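Local coordinates for protein aldehyde dehydrogenase (Anabaena variabilis, PDB 4H7N) that probably oxidises aldehydes to carboxylic acids with NAD+ as the oxidant, at residues A245-A250 and F279-H284; T251-W256 and A395-S400; P238-E243 and L405-Q410; Q285-A290 and I331-K336. One frame throughout, in Å; residues are numbered along the deposited sequence.

Interaction 1 of 4, residues A245-A250 and F279-H284; sequences ANLELA and FEEFYH
Leu247 and Phe282 carry most of this contact between two neighbouring helices, 247-259 and 279-292, near the start of each. The two methyl groups of Leu247 divide the work. CD2 comes up to the edge of the Phe282 ring, close to its plane, and sits 4.1 Å from Phe282 CD2; CD1 goes to the carboxylate end of Glu281, 3.5 Å from Glu281 OE2. Leu247 reaches both because CG lies opposite its own carbonyl carbon (chi1 -62°) and the chain then runs out straight toward the other helix.

Glu281 is fully extended, and its chain crosses that of Leu247 at about a right angle; the touch is that of a methyl against a carboxylate, with no hydrogen bond between them. For Phe282, CG stands anti to the backbone N (chi1 177°), which swings the ring off the flank of its helix and in toward the partner. Further round the same ring edge, Ala250 CB lies 4.3 Å from Phe282 CE2. Ile272 and Val274 of strand 269-275 also touch this ring, placing it between the helices and the sheet.

The first turn of helix 247-259 is capped by Asn246, whose OD1 accepts from Leu249 N at 3.2 Å in a nearly straight bond, with the donor well above the carbonyl plane. The chemistry is thus mixed: methyls of Leu247 and Ala250 meet the edge of the buried Phe282 ring, while the exposed carboxylate of Glu281 borders the contact with its polar end able to meet water.

Interaction 2 of 4, residues T251-W256 and A395-S400; sequences TSAILW and AVFAGS
Helix 247-259 packs on strand 393-397 of the seven-stranded sheet in the manner of a layered alpha/beta fold, with Ala253 and Ile254 resting on Phe397. Phe397 supplies the whole strand side of the contact. Its ring leaves the strand toward the helix, with CG opposite the carbonyl carbon (chi1 -65°), and ends between Ala253 and Ile254. Ala253 CB stands at the ring edge, near its plane, 3.8 Å from Phe397 CZ. Ile254 runs alongside in the reverse direction: CD1 comes obliquely to within 3.7 Å of Phe397 CE1, and Ile254 CG1 lies 3.8 Å from that same Phe397 CE1.

Ile254 also touches Ala239 and Val241 of the adjacent strand 237-241, while Trp471 of the second subunit packs on Ala253. Replacing Phe397 with an alanine would probably open a gap under the helix and leave Ala253 and the CD1 end of Ile254 without their main neighbour on this strand. All three touching residues are buried and no hydrogen bond joins the segments, so between these two segments the contact is purely apolar.

Interaction 3 of 4, residues P238-E243 and L405-Q410; sequences PAIVLE and LKVARQ
Val407 meets the sheet through both of its methyls, as a helix residue does where a beta-alpha-beta crossover packs on its sheet: helix 401-408 links the parallel neighbouring strands 393-397 and 415-418, and it also reaches across to strand 237-241. One branch goes to each partner. Val407 CG1 meets Ile240 CD1 tip to tip at 3.9 Å, the two side chains reaching toward each other. Val407 CG2 lies 4.0 Å from Leu242 CD1, and here the chains slide past one another in opposite directions. The fork is set by the valine torsion: with CG1 anti to the backbone N (chi1 170°) and CG2 opposite the carbonyl carbon, the two methyls point to different partners. Ile240 is extended beyond CG1, which makes its CD1 the atom that touches.

The next shell comes from helix 378-386: its Ala385 packs against Ile240 and its Val378 against Val407, so a second helix closes in beside the first. Ile240 is also held within the sheet by backbone hydrogen bonds to Ala395 and Phe397 in the neighbouring strand. The residues on either side of it in sequence, Ala239 and Val241, touch Ile254 instead, which puts helix 247-259 on the opposite face of the sheet from helix 401-408.

Farther out, Gln410 folds its side chain back to Lys406: Gln410 NE2 donates to Lys406 O at 3.2 Å, nearly straight at 169°. Lys406 O lies close to the amide plane of Gln410, while NE2 stands 40° out of the carbonyl plane of Lys406.

Interaction 4 of 4, residues Q285-A290 and I331-K336; sequences QLIAKA and IHCGGK
Within 285-290, Ile287 makes the larger part of the contact with 331-336, and its side chain can be traced outward atom by atom. CB is the branch point. From it CG2 stands anti to the backbone N and comes to 4.3 Å from Cys333 SG, a loose apolar touch. The other branch leaves opposite the carbonyl carbon (chi1 -70°): Ile287 CG1 lies 3.9 Å from His332 CB, and beyond it CD1 closes to 3.3 Å from His332 CB, a tight approach for two carbons, and to 3.6 Å from His332 CG. The two side chains cross at about a right angle, with CD1 beside the CB-CG bond of His332, oblique to its ring. The far end of His332 turns elsewhere, its NE2 hydrogen-bonding to Thr352 OG1.

One turn along the helix, Ala290 CB adds a second methyl to the sulfur, 4.2 Å from Cys333 SG. The thiol group of Cys333 thus has Ile287 and Ala290 as its two helix neighbours, while Val350 of the adjoining strand 349-352 touches it too.

On another flank of this helix Lys289 NZ donates to Gln285 OE1 at 3.1 Å, the donor lying above the carbonyl plane, and the same ammonium makes a salt bridge with Glu248 of the neighbouring helix. The axes of 285-290 and 331-333 pass 8.9 Å apart at 46°. This is the arrangement of a layered alpha/beta domain at its margin: a helix covers one of the two edge strands of the chain's seven-stranded sheet, one that runs antiparallel to its neighbour.

In the fold
Together the four contacts illustrate how one sheet is clothed on both faces. Interactions 1 and 2 share helix 247-259, with centres about 8 Å apart, and Phe282 CZ lies 3.8 Å from Ile254 CD1. Interactions 2 and 3 work from opposite faces, with centres about 10 Å apart, and join through the neighbouring strands 393-397 and 237-241. Lys289 of interaction 4 binds back to interaction 2: its NZ, besides its salt bridge to interaction 1, is probably hydrogen-bonded to Ser252 OG at 2.7 Å and to Thr251 OG1 at 2.9 Å. Interactions 3 and 4 do not touch, with nearest atoms about 9 Å apart. All four lie away from Glu232, the predicted active-site residue.

Interaction 1 of 4, residues A245-A250 and F279-H284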
# COMPACT_ATOMS: atom_id res chain seq x y z
N ALA A 245 -22.11 -28.42 14.29
CA ALA A 245 -21.04 -27.87 15.17
C ALA A 245 -20.94 -28.56 16.52
O ALA A 245 -21.91 -29.10 17.00
CB ALA A 245 -21.27 -26.38 15.41
N ASN A 246 -19.78 -28.45 17.17
CA ASN A 246 -19.62 -28.86 18.56
C ASN A 246 -20.07 -27.67 19.41
O ASN A 246 -19.33 -26.68 19.54
CB ASN A 246 -18.16 -29.22 18.87
CG ASN A 246 -17.93 -29.62 20.33
OD1 ASN A 246 -18.63 -29.18 21.24
ND2 ASN A 246 -16.90 -30.43 20.55
N LEU A 247 -21.29 -27.74 19.96
CA LEU A 247 -21.91 -26.58 20.63
C LEU A 247 -21.23 -26.18 21.92
O LEU A 247 -21.31 -25.02 22.33
CB LEU A 247 -23.38 -26.83 20.91
CG LEU A 247 -24.23 -27.05 19.66
CD1 LEU A 247 -25.67 -27.34 20.08
CD2 LEU A 247 -24.15 -25.85 18.73
N GLU A 248 -20.64 -27.16 22.61
CA GLU A 248 -19.92 -26.91 23.84
C GLU A 248 -18.70 -26.00 23.59
O GLU A 248 -18.49 -25.03 24.32
CB GLU A 248 -19.51 -28.25 24.47
CG GLU A 248 -18.63 -28.11 25.69
CD GLU A 248 -19.34 -27.43 26.84
OE1 GLU A 248 -20.52 -27.77 27.12
OE2 GLU A 248 -18.72 -26.57 27.48
N LEU A 249 -17.91 -26.33 22.55
CA LEU A 249 -16.80 -25.51 22.18
C LEU A 249 -17.30 -24.20 21.56
O LEU A 249 -16.77 -23.12 21.83
CB LEU A 249 -15.90 -26.24 21.16
CG LEU A 249 -15.17 -27.48 21.75
CD1 LEU A 249 -14.32 -28.17 20.66
CD2 LEU A 249 -14.30 -27.16 22.98
N ALA A 250 -18.32 -24.28 20.73
CA ALA A 250 -18.79 -23.06 20.04
C ALA A 250 -19.30 -22.01 21.04
O ALA A 250 -19.05 -20.81 20.88
CB ALA A 250 -19.88 -23.40 19.03
N PHE A 279 -30.60 -23.63 17.38
CA PHE A 279 -30.66 -22.26 17.84
C PHE A 279 -31.00 -22.15 19.34
O PHE A 279 -30.27 -21.52 20.13
CB PHE A 279 -31.66 -21.51 16.96
CG PHE A 279 -32.01 -20.16 17.48
CD1 PHE A 279 -31.09 -19.14 17.44
CD2 PHE A 279 -33.27 -19.91 18.01
CE1 PHE A 279 -31.41 -17.89 17.93
CE2 PHE A 279 -33.59 -18.67 18.51
CZ PHE A 279 -32.65 -17.66 18.47
N GLU A 280 -32.10 -22.79 19.72
CA GLU A 280 -32.61 -22.73 21.08
C GLU A 280 -31.58 -23.30 22.07
O GLU A 280 -31.24 -22.68 23.08
CB GLU A 280 -33.95 -23.49 21.17
CG GLU A 280 -34.43 -23.64 22.62
CD GLU A 280 -35.77 -24.36 22.79
OE1 GLU A 280 -36.26 -25.01 21.84
OE2 GLU A 280 -36.32 -24.33 23.93
N GLU A 281 -31.09 -24.49 21.75
CA GLU A 281 -30.10 -25.19 22.57
C GLU A 281 -28.80 -24.37 22.76
O GLU A 281 -28.21 -24.28 23.86
CB GLU A 281 -29.83 -26.48 21.82
CG GLU A 281 -28.80 -27.44 22.34
CD GLU A 281 -28.77 -28.69 21.45
OE1 GLU A 281 -29.65 -28.84 20.54
OE2 GLU A 281 -27.87 -29.50 21.68
N PHE A 282 -28.37 -23.75 21.68
CA PHE A 282 -27.21 -22.90 21.68
C PHE A 282 -27.40 -21.67 22.56
O PHE A 282 -26.54 -21.37 23.39
CB PHE A 282 -26.91 -22.44 20.25
CG PHE A 282 -25.77 -21.49 20.15
CD1 PHE A 282 -25.98 -20.14 20.24
CD2 PHE A 282 -24.48 -21.94 19.90
CE1 PHE A 282 -24.93 -19.24 20.14
CE2 PHE A 282 -23.41 -21.04 19.81
CZ PHE A 282 -23.64 -19.70 19.92
N TYR A 283 -28.49 -20.94 22.41
CA TYR A 283 -28.56 -19.71 23.16
C TYR A 283 -28.74 -19.97 24.66
O TYR A 283 -28.22 -19.21 25.48
CB TYR A 283 -29.55 -18.69 22.58
CG TYR A 283 -31.01 -18.84 22.86
CD1 TYR A 283 -31.52 -18.56 24.11
CD2 TYR A 283 -31.90 -19.14 21.83
CE1 TYR A 283 -32.87 -18.64 24.36
CE2 TYR A 283 -33.26 -19.22 22.06
CZ TYR A 283 -33.75 -18.97 23.33
OH TYR A 283 -35.10 -19.06 23.61
N HIS A 284 -29.41 -21.06 25.01
CA HIS A 284 -29.50 -21.45 26.41
C HIS A 284 -28.17 -21.83 27.00
O HIS A 284 -27.86 -21.47 28.14
CB HIS A 284 -30.49 -22.58 26.59
CG HIS A 284 -31.90 -22.11 26.56
ND1 HIS A 284 -32.37 -21.13 27.40
CD2 HIS A 284 -32.94 -22.48 25.79
CE1 HIS A 284 -33.66 -20.92 27.15
NE2 HIS A 284 -34.02 -21.73 26.18

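Interaction 2 of 4, residues T251-W256 and A395-S400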
# COMPACT_ATOMS: atom_id res chain seq x y z
N THR A 251 -20.02 -22.46 22.08
CA THR A 251 -20.55 -21.50 23.04
C THR A 251 -19.42 -20.93 23.89
O THR A 251 -19.44 -19.73 24.17
CB THR A 251 -21.69 -22.08 23.91
OG1 THR A 251 -21.24 -23.27 24.55
CG2 THR A 251 -22.93 -22.35 23.08
N SER A 252 -18.44 -21.73 24.31
CA SER A 252 -17.32 -21.15 25.05
C SER A 252 -16.50 -20.18 24.15
O SER A 252 -16.07 -19.12 24.60
CB SER A 252 -16.39 -22.23 25.64
OG SER A 252 -17.04 -23.06 26.62
N ALA A 253 -16.26 -20.55 22.90
CA ALA A 253 -15.41 -19.75 22.03
C ALA A 253 -16.08 -18.40 21.71
O ALA A 253 -15.42 -17.36 21.73
CB ALA A 253 -15.12 -20.48 20.75
N ILE A 254 -17.38 -18.45 21.42
CA ILE A 254 -18.14 -17.25 21.01
C ILE A 254 -18.32 -16.32 22.22
O ILE A 254 -18.19 -15.10 22.11
CB ILE A 254 -19.46 -17.63 20.35
CG1 ILE A 254 -19.14 -18.17 18.94
CG2 ILE A 254 -20.44 -16.47 20.33
CD1 ILE A 254 -20.23 -18.97 18.31
N LEU A 255 -18.53 -16.90 23.40
CA LEU A 255 -18.61 -16.07 24.60
C LEU A 255 -17.31 -15.30 24.81
O LEU A 255 -17.31 -14.07 25.05
CB LEU A 255 -18.98 -16.92 25.81
CG LEU A 255 -18.92 -16.16 27.13
CD1 LEU A 255 -19.98 -15.07 27.13
CD2 LEU A 255 -19.03 -17.12 28.29
N TRP A 256 -16.19 -15.99 24.73
CA TRP A 256 -14.88 -15.37 24.93
C TRP A 256 -14.64 -14.30 23.85
O TRP A 256 -14.28 -13.16 24.12
CB TRP A 256 -13.75 -16.40 24.96
CG TRP A 256 -12.44 -15.75 25.19
CD1 TRP A 256 -11.92 -15.32 26.39
CD2 TRP A 256 -11.51 -15.36 24.19
NE1 TRP A 256 -10.70 -14.72 26.19
CE2 TRP A 256 -10.42 -14.72 24.85
CE3 TRP A 256 -11.45 -15.53 22.81
CZ2 TRP A 256 -9.32 -14.22 24.17
CZ3 TRP A 256 -10.37 -15.01 22.12
CH2 TRP A 256 -9.31 -14.36 22.80
N ALA A 395 -15.92 -16.06 12.14
CA ALA A 395 -15.73 -17.42 12.64
C ALA A 395 -16.81 -18.35 12.07
O ALA A 395 -17.97 -17.93 11.93
CB ALA A 395 -15.77 -17.43 14.14
N VAL A 396 -16.43 -19.60 11.78
CA VAL A 396 -17.39 -20.61 11.36
C VAL A 396 -17.13 -21.88 12.13
O VAL A 396 -15.98 -22.32 12.19
CB VAL A 396 -17.22 -20.94 9.85
CG1 VAL A 396 -18.28 -21.93 9.41
CG2 VAL A 396 -17.34 -19.65 9.00
N PHE A 397 -18.20 -22.48 12.64
CA PHE A 397 -18.15 -23.70 13.41
C PHE A 397 -18.96 -24.76 12.71
O PHE A 397 -20.12 -24.54 12.29
CB PHE A 397 -18.75 -23.53 14.81
CG PHE A 397 -17.99 -22.59 15.68
CD1 PHE A 397 -18.18 -21.22 15.56
CD2 PHE A 397 -17.09 -23.07 16.63
CE1 PHE A 397 -17.47 -20.35 16.34
CE2 PHE A 397 -16.40 -22.19 17.45
CZ PHE A 397 -16.60 -20.83 17.30
N ALA A 398 -18.35 -25.92 12.58
CA ALA A 398 -19.04 -27.07 12.09
C ALA A 398 -18.45 -28.37 12.65
O ALA A 398 -17.48 -28.37 13.43
CB ALA A 398 -19.03 -27.08 10.56
N GLY A 399 -19.03 -29.47 12.18
CA GLY A 399 -18.66 -30.81 12.58
C GLY A 399 -17.35 -31.23 12.00
O GLY A 399 -16.81 -32.21 12.43
N SER A 400 -16.84 -30.51 11.01
CA SER A 400 -15.56 -30.86 10.44
C SER A 400 -14.94 -29.61 9.88
O SER A 400 -15.65 -28.67 9.56
CB SER A 400 -15.74 -31.89 9.31
OG SER A 400 -16.30 -31.24 8.15

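Interaction 3 of 4, residues P238-E243 and L405-Q410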
# COMPACT_ATOMS: atom_id res chain seq x y z
N PRO A 238 -18.80 -11.55 12.37
CA PRO A 238 -19.83 -12.57 12.59
C PRO A 238 -19.28 -13.95 12.94
O PRO A 238 -18.18 -14.31 12.52
CB PRO A 238 -20.51 -12.62 11.29
CG PRO A 238 -19.43 -12.33 10.29
CD PRO A 238 -18.46 -11.42 10.97
N ALA A 239 -20.05 -14.70 13.71
CA ALA A 239 -19.82 -16.14 13.89
C ALA A 239 -21.03 -16.87 13.33
O ALA A 239 -22.18 -16.47 13.59
CB ALA A 239 -19.62 -16.47 15.38
N ILE A 240 -20.76 -17.91 12.56
CA ILE A 240 -21.76 -18.79 11.97
C ILE A 240 -21.55 -20.15 12.63
O ILE A 240 -20.41 -20.71 12.63
CB ILE A 240 -21.57 -18.94 10.44
CG1 ILE A 240 -21.82 -17.60 9.72
CG2 ILE A 240 -22.56 -19.93 9.86
CD1 ILE A 240 -21.48 -17.64 8.22
N VAL A 241 -22.64 -20.68 13.17
CA VAL A 241 -22.66 -22.01 13.83
C VAL A 241 -23.58 -22.92 13.03
O VAL A 241 -24.82 -22.75 13.03
CB VAL A 241 -23.17 -21.90 15.28
CG1 VAL A 241 -23.11 -23.26 15.96
CG2 VAL A 241 -22.31 -20.92 16.06
N LEU A 242 -22.97 -23.84 12.28
CA LEU A 242 -23.71 -24.82 11.50
C LEU A 242 -24.24 -25.93 12.37
O LEU A 242 -23.77 -26.17 13.51
CB LEU A 242 -22.82 -25.39 10.37
CG LEU A 242 -22.18 -24.33 9.46
CD1 LEU A 242 -21.24 -25.02 8.49
CD2 LEU A 242 -23.24 -23.51 8.72
N GLU A 243 -25.20 -26.64 11.78
CA GLU A 243 -25.98 -27.66 12.46
C GLU A 243 -25.09 -28.75 13.07
O GLU A 243 -25.40 -29.23 14.15
CB GLU A 243 -26.91 -28.28 11.41
CG GLU A 243 -27.98 -29.18 11.95
CD GLU A 243 -29.07 -29.37 10.90
OE1 GLU A 243 -28.75 -29.82 9.77
OE2 GLU A 243 -30.23 -29.03 11.19
N LEU A 405 -14.87 -24.77 6.28
CA LEU A 405 -14.05 -24.03 5.31
C LEU A 405 -14.88 -23.67 4.07
O LEU A 405 -14.73 -22.54 3.51
CB LEU A 405 -12.78 -24.80 4.92
CG LEU A 405 -11.60 -24.79 5.92
CD1 LEU A 405 -10.62 -25.89 5.56
CD2 LEU A 405 -10.87 -23.47 5.96
N LYS A 406 -15.74 -24.60 3.64
CA LYS A 406 -16.64 -24.31 2.49
C LYS A 406 -17.40 -23.01 2.68
O LYS A 406 -17.60 -22.26 1.76
CB LYS A 406 -17.67 -25.41 2.24
CG LYS A 406 -17.38 -26.30 1.07
CD LYS A 406 -16.31 -27.34 1.41
CE LYS A 406 -16.24 -28.49 0.38
NZ LYS A 406 -15.43 -29.63 0.92
N VAL A 407 -17.86 -22.77 3.90
CA VAL A 407 -18.61 -21.58 4.21
C VAL A 407 -17.69 -20.40 4.37
O VAL A 407 -17.97 -19.28 3.86
CB VAL A 407 -19.42 -21.81 5.49
CG1 VAL A 407 -20.04 -20.51 5.99
CG2 VAL A 407 -20.49 -22.86 5.21
N ALA A 408 -16.59 -20.63 5.09
CA ALA A 408 -15.61 -19.59 5.32
C ALA A 408 -15.04 -18.95 4.04
O ALA A 408 -14.88 -17.73 3.98
CB ALA A 408 -14.47 -20.13 6.15
N ARG A 409 -14.78 -19.77 3.03
CA ARG A 409 -14.30 -19.25 1.77
C ARG A 409 -15.30 -18.31 1.07
O ARG A 409 -14.89 -17.58 0.19
CB ARG A 409 -13.93 -20.40 0.81
CG ARG A 409 -12.71 -21.18 1.29
CD ARG A 409 -12.37 -22.34 0.36
NE ARG A 409 -11.43 -23.27 1.00
CZ ARG A 409 -11.67 -24.56 1.27
NH1 ARG A 409 -12.85 -25.15 0.97
NH2 ARG A 409 -10.70 -25.28 1.85
N GLN A 410 -16.56 -18.28 1.51
CA GLN A 410 -17.56 -17.36 0.93
C GLN A 410 -17.64 -16.03 1.61
O GLN A 410 -18.38 -15.15 1.17
CB GLN A 410 -18.94 -18.00 0.97
CG GLN A 410 -18.97 -19.23 0.11
CD GLN A 410 -20.31 -19.92 0.14
OE1 GLN A 410 -21.33 -19.33 -0.22
NE2 GLN A 410 -20.33 -21.16 0.57

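Interaction 4 of 4, residues Q285-A290 and I331-K336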
# COMPACT_ATOMS: atom_id res chain seq x y z
N GLN A 285 -27.35 -22.52 26.22
CA GLN A 285 -26.03 -22.83 26.73
C GLN A 285 -25.19 -21.53 26.86
O GLN A 285 -24.48 -21.30 27.85
CB GLN A 285 -25.36 -23.95 25.94
CG GLN A 285 -24.09 -24.39 26.63
CD GLN A 285 -23.28 -25.43 25.90
OE1 GLN A 285 -22.20 -25.77 26.38
NE2 GLN A 285 -23.75 -25.93 24.76
N LEU A 286 -25.31 -20.65 25.86
CA LEU A 286 -24.61 -19.36 25.90
C LEU A 286 -24.97 -18.54 27.12
O LEU A 286 -24.08 -17.94 27.81
CB LEU A 286 -24.87 -18.57 24.59
CG LEU A 286 -23.92 -17.40 24.33
CD1 LEU A 286 -22.46 -17.87 24.13
CD2 LEU A 286 -24.36 -16.61 23.10
N ILE A 287 -26.27 -18.47 27.38
CA ILE A 287 -26.72 -17.72 28.57
C ILE A 287 -26.07 -18.26 29.84
O ILE A 287 -25.57 -17.47 30.67
CB ILE A 287 -28.23 -17.71 28.71
CG1 ILE A 287 -28.84 -16.84 27.61
CG2 ILE A 287 -28.64 -17.11 30.06
CD1 ILE A 287 -30.31 -17.15 27.39
N ALA A 288 -26.08 -19.58 30.02
CA ALA A 288 -25.59 -20.17 31.28
C ALA A 288 -24.12 -19.79 31.49
O ALA A 288 -23.70 -19.40 32.60
CB ALA A 288 -25.77 -21.67 31.28
N LYS A 289 -23.33 -19.88 30.41
CA LYS A 289 -21.92 -19.52 30.49
C LYS A 289 -21.70 -18.02 30.71
O LYS A 289 -20.82 -17.61 31.46
CB LYS A 289 -21.13 -20.04 29.24
CG LYS A 289 -21.14 -21.56 29.15
CD LYS A 289 -20.55 -22.07 27.84
CE LYS A 289 -20.28 -23.57 27.94
NZ LYS A 289 -19.58 -24.07 26.72
N ALA A 290 -22.49 -17.20 30.04
CA ALA A 290 -22.38 -15.75 30.19
C ALA A 290 -22.74 -15.32 31.61
O ALA A 290 -22.08 -14.46 32.21
CB ALA A 290 -23.31 -15.07 29.24
N ILE A 331 -34.04 -9.58 25.81
CA ILE A 331 -32.80 -9.63 26.57
C ILE A 331 -32.91 -10.80 27.52
O ILE A 331 -33.80 -10.81 28.35
CB ILE A 331 -32.62 -8.38 27.46
CG1 ILE A 331 -32.74 -7.07 26.64
CG2 ILE A 331 -31.34 -8.45 28.29
CD1 ILE A 331 -31.55 -6.67 25.88
N HIS A 332 -32.00 -11.76 27.42
CA HIS A 332 -32.03 -12.90 28.33
C HIS A 332 -31.18 -12.71 29.57
O HIS A 332 -31.45 -13.33 30.59
CB HIS A 332 -31.62 -14.16 27.59
CG HIS A 332 -32.52 -14.48 26.44
ND1 HIS A 332 -33.60 -15.31 26.56
CD2 HIS A 332 -32.53 -14.03 25.17
CE1 HIS A 332 -34.23 -15.40 25.40
NE2 HIS A 332 -33.60 -14.62 24.54
N CYS A 333 -30.15 -11.89 29.49
CA CYS A 333 -29.25 -11.66 30.61
C CYS A 333 -28.52 -10.36 30.32
O CYS A 333 -28.38 -9.93 29.16
CB CYS A 333 -28.26 -12.83 30.83
SG CYS A 333 -27.04 -13.18 29.50
N GLY A 334 -28.06 -9.74 31.38
CA GLY A 334 -27.42 -8.44 31.30
C GLY A 334 -28.32 -7.37 30.71
O GLY A 334 -29.39 -7.17 31.19
N GLY A 335 -27.84 -6.60 29.74
CA GLY A 335 -28.70 -5.65 29.06
C GLY A 335 -28.85 -4.28 29.67
O GLY A 335 -29.68 -3.52 29.22
N LYS A 336 -27.99 -3.93 30.62
CA LYS A 336 -28.02 -2.62 31.26
C LYS A 336 -26.65 -1.96 31.35
O LYS A 336 -25.77 -2.51 32.01
CB LYS A 336 -28.50 -2.75 32.69
CG LYS A 336 -29.88 -3.33 32.85
CD LYS A 336 -30.20 -3.48 34.34
CE LYS A 336 -30.73 -4.87 34.68
NZ LYS A 336 -32.09 -5.09 34.11